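Putative antibiotic biosynthesis monooxygenase (Bacteroides thetaiotaomicron, PDB 3KKF) is a putative antibiotic biosynthesis monooxygenase of the dimeric alpha-beta barrel clan and binds calcium ions. Local coordinates at residues K68-A72 with T73-K77. Numbering follows the deposited sequence.
With ACT (acetate ion), chain D.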
ATOM      1  N   LYS A  68      -5.284  11.001 -15.279  1.00 11.44           N
ATOM      2  CA  LYS A  68      -4.795  11.925 -16.289  0.50 11.99           C
ATOM      3  C   LYS A  68      -5.033  13.369 -15.867  1.00 11.43           C
ATOM      4  O   LYS A  68      -4.161  14.223 -16.080  1.00 12.60           O
ATOM      5  CB  LYS A  68      -5.376  11.622 -17.676  0.50 12.85           C
ATOM      6  CG  LYS A  68      -4.876  10.341 -18.233  0.50 14.87           C
ATOM      7  CD  LYS A  68      -3.367  10.284 -18.230  0.50 18.26           C
ATOM      8  CE  LYS A  68      -2.872   9.045 -18.850  0.50 20.24           C
ATOM      9  NZ  LYS A  68      -3.297   8.992 -20.245  0.50 22.47           N
ATOM     10  N   SER A  69      -6.157  13.650 -15.240  1.00 10.95           N
ATOM     11  CA  SER A  69      -6.406  15.003 -14.740  1.00 11.12           C
ATOM     12  C   SER A  69      -5.382  15.373 -13.617  1.00 10.44           C
ATOM     13  O   SER A  69      -4.827  16.487 -13.597  1.00 10.93           O
ATOM     14  CB  SER A  69      -7.834  15.135 -14.209  1.00 11.61           C
ATOM     15  OG  SER A  69      -8.110  16.458 -13.766  1.00 12.39           O
ATOM     16  N   HIS A  70      -5.144  14.430 -12.711  1.00  9.73           N
ATOM     17  CA  HIS A  70      -4.203  14.624 -11.619  1.00  9.82           C
ATOM     18  C   HIS A  70      -2.797  15.038 -12.095  1.00  9.95           C
ATOM     19  O   HIS A  70      -2.207  15.988 -11.552  1.00 10.45           O
ATOM     20  CB  HIS A  70      -4.121  13.331 -10.786  1.00  9.71           C
ATOM     21  CG  HIS A  70      -3.061  13.345  -9.732  1.00  9.76           C
ATOM     22  ND1 HIS A  70      -3.114  14.174  -8.631  1.00  9.66           N
ATOM     23  CD2 HIS A  70      -1.923  12.609  -9.599  1.00 10.01           C
ATOM     24  CE1 HIS A  70      -2.048  13.952  -7.887  1.00 10.84           C
ATOM     25  NE2 HIS A  70      -1.316  13.008  -8.447  1.00 11.10           N
ATOM     26  N   ILE A  71      -2.270  14.349 -13.112  1.00 10.39           N
ATOM     27  CA  ILE A  71      -0.917  14.649 -13.562  1.00 11.73           C
ATOM     28  C   ILE A  71      -0.818  15.939 -14.395  1.00 11.96           C
ATOM     29  O   ILE A  71       0.290  16.371 -14.719  1.00 13.45           O
ATOM     30  CB  ILE A  71      -0.234  13.446 -14.237  1.00 11.89           C
ATOM     31  CG1 ILE A  71      -0.891  13.107 -15.591  1.00 12.82           C
ATOM     32  CG2 ILE A  71      -0.194  12.270 -13.276  1.00 13.08           C
ATOM     33  CD1 ILE A  71      -0.173  11.954 -16.365  1.00 14.93           C
ATOM     34  N   ALA A  72      -1.955  16.552 -14.723  1.00 12.20           N
ATOM     35  CA  ALA A  72      -1.986  17.868 -15.373  1.00 12.16           C
ATOM     36  C   ALA A  72      -2.147  19.030 -14.373  1.00 11.97           C
ATOM     37  O   ALA A  72      -2.073  20.217 -14.765  1.00 13.17           O
ATOM     38  CB  ALA A  72      -3.122  17.913 -16.389  1.00 12.90           C
ATOM     39  N   THR A  73      -2.342  18.723 -13.087  1.00 11.38           N
ATOM     40  CA  THR A  73      -2.579  19.789 -12.105  1.00 11.31           C
ATOM     41  C   THR A  73      -1.304  20.602 -11.772  1.00 11.30           C
ATOM     42  O   THR A  73      -0.168  20.068 -11.841  1.00 12.15           O
ATOM     43  CB  THR A  73      -3.140  19.259 -10.779  1.00 11.03           C
ATOM     44  OG1 THR A  73      -2.162  18.438 -10.138  1.00 11.21           O
ATOM     45  CG2 THR A  73      -4.444  18.529 -10.951  1.00 10.95           C
ATOM     46  N   PRO A  74      -1.478  21.893 -11.394  1.00 11.87           N
ATOM     47  CA  PRO A  74      -0.306  22.653 -11.006  1.00 11.95           C
ATOM     48  C   PRO A  74       0.413  22.062  -9.785  1.00 11.75           C
ATOM     49  O   PRO A  74       1.649  22.140  -9.700  1.00 12.61           O
ATOM     50  CB  PRO A  74      -0.874  24.031 -10.704  1.00 12.70           C
ATOM     51  CG  PRO A  74      -2.065  24.134 -11.551  1.00 13.20           C
ATOM     52  CD  PRO A  74      -2.661  22.769 -11.551  1.00 12.26           C
ATOM     53  N   HIS A  75      -0.325  21.479  -8.846  1.00 11.86           N
ATOM     54  CA  HIS A  75       0.325  20.916  -7.664  1.00 11.53           C
ATOM     55  C   HIS A  75       1.160  19.673  -8.019  1.00 11.40           C
ATOM     56  O   HIS A  75       2.257  19.509  -7.515  1.00 11.29           O
ATOM     57  CB  HIS A  75      -0.655  20.678  -6.505  1.00 11.45           C
ATOM     58  CG  HIS A  75      -1.840  19.841  -6.841  1.00 11.29           C
ATOM     59  ND1 HIS A  75      -2.998  20.367  -7.395  1.00 11.78           N
ATOM     60  CD2 HIS A  75      -2.071  18.521  -6.665  1.00 10.89           C
ATOM     61  CE1 HIS A  75      -3.889  19.402  -7.533  1.00 11.60           C
ATOM     62  NE2 HIS A  75      -3.351  18.273  -7.097  1.00 11.56           N
ATOM     63  N   PHE A  76       0.652  18.798  -8.885  1.00 11.26           N
ATOM     64  CA  PHE A  76       1.467  17.668  -9.329  1.00 11.89           C
ATOM     65  C   PHE A  76       2.714  18.183 -10.065  1.00 11.91           C
ATOM     66  O   PHE A  76       3.811  17.669  -9.858  1.00 12.83           O
ATOM     67  CB  PHE A  76       0.685  16.712 -10.239  1.00 11.95           C
ATOM     68  CG  PHE A  76       1.494  15.534 -10.657  1.00 12.16           C
ATOM     69  CD1 PHE A  76       1.724  14.498  -9.773  1.00 11.55           C
ATOM     70  CD2 PHE A  76       2.116  15.504 -11.899  1.00 12.41           C
ATOM     71  CE1 PHE A  76       2.505  13.427 -10.134  1.00 12.89           C
ATOM     72  CE2 PHE A  76       2.909  14.415 -12.261  1.00 13.64           C
ATOM     73  CZ  PHE A  76       3.094  13.390 -11.370  1.00 13.71           C
ATOM     74  N   LYS A  77       2.548  19.196 -10.916  1.00 12.85           N
ATOM     75  CA  LYS A  77       3.669  19.815 -11.689  0.50 13.59           C
ATOM     76  C   LYS A  77       4.777  20.316 -10.755  1.00 13.65           C
ATOM     77  O   LYS A  77       5.966  20.122 -11.005  1.00 13.53           O
ATOM     78  CB  LYS A  77       3.131  21.014 -12.533  0.50 14.17           C
ATOM     79  CG  LYS A  77       4.203  21.779 -13.427  0.50 16.02           C
ATOM     80  CD  LYS A  77       3.589  23.064 -14.078  0.50 17.78           C
ATOM     81  CE  LYS A  77       4.442  23.630 -15.214  0.50 19.59           C
ATOM     82  NZ  LYS A  77       4.321  22.816 -16.468  0.50 21.24           N
TER
HETATM   83  C   ACT D 203       1.709  11.524  -6.677  1.00 18.47           C
HETATM   84  O   ACT D 203       1.936  10.802  -7.647  1.00 19.14           O
HETATM   85  OXT ACT D 203       0.855  12.401  -6.814  1.00 17.38           O
HETATM   86  CH3 ACT D 203       2.415  11.335  -5.394  1.00 19.13           C
HETATM   87  O   HOH W   1       1.121  18.864 -14.211  0.50 18.15           O
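F76 reaches back from the first turn of helix 74-83 to pack against H70 and I71. Its CB lies 3.3 Å from O of H70, and CG, anti to the backbone N (chi1 -178°), carries the ring towards the preceding helix. CD1 then meets NE2 of H70 at 3.6 Å, the two rings inclined at 57°. On the other branch, CD2 passes O of I71 and CE2 touches CB of I71, while CG2 of I71 sits over one ring face in a CH-pi contact, 4.0 Å from the centroid. CE1 and CD1 border an acetate, probably from the crystallisation liquor, whose OXT accepts from NE2 of H70 (2.8 Å). The turn is closed by T73, the N-cap of helix 74-83: OG1 donates to O of H70 at 2.8 Å, in the carbonyl plane, and accepts from N of F76 at 3.1 Å. N of T73 also donates to O of H70, from above that plane, and a water bridges O of I71 and O of T73. H70 ND1 and H75 NE2 both hydrogen-bond OE2 of E37, just past helix 19-36, which both histidines touch; H70 also reaches V40 and L43 of strand 40-48, in the antiparallel sheet of this alpha-beta barrel fold.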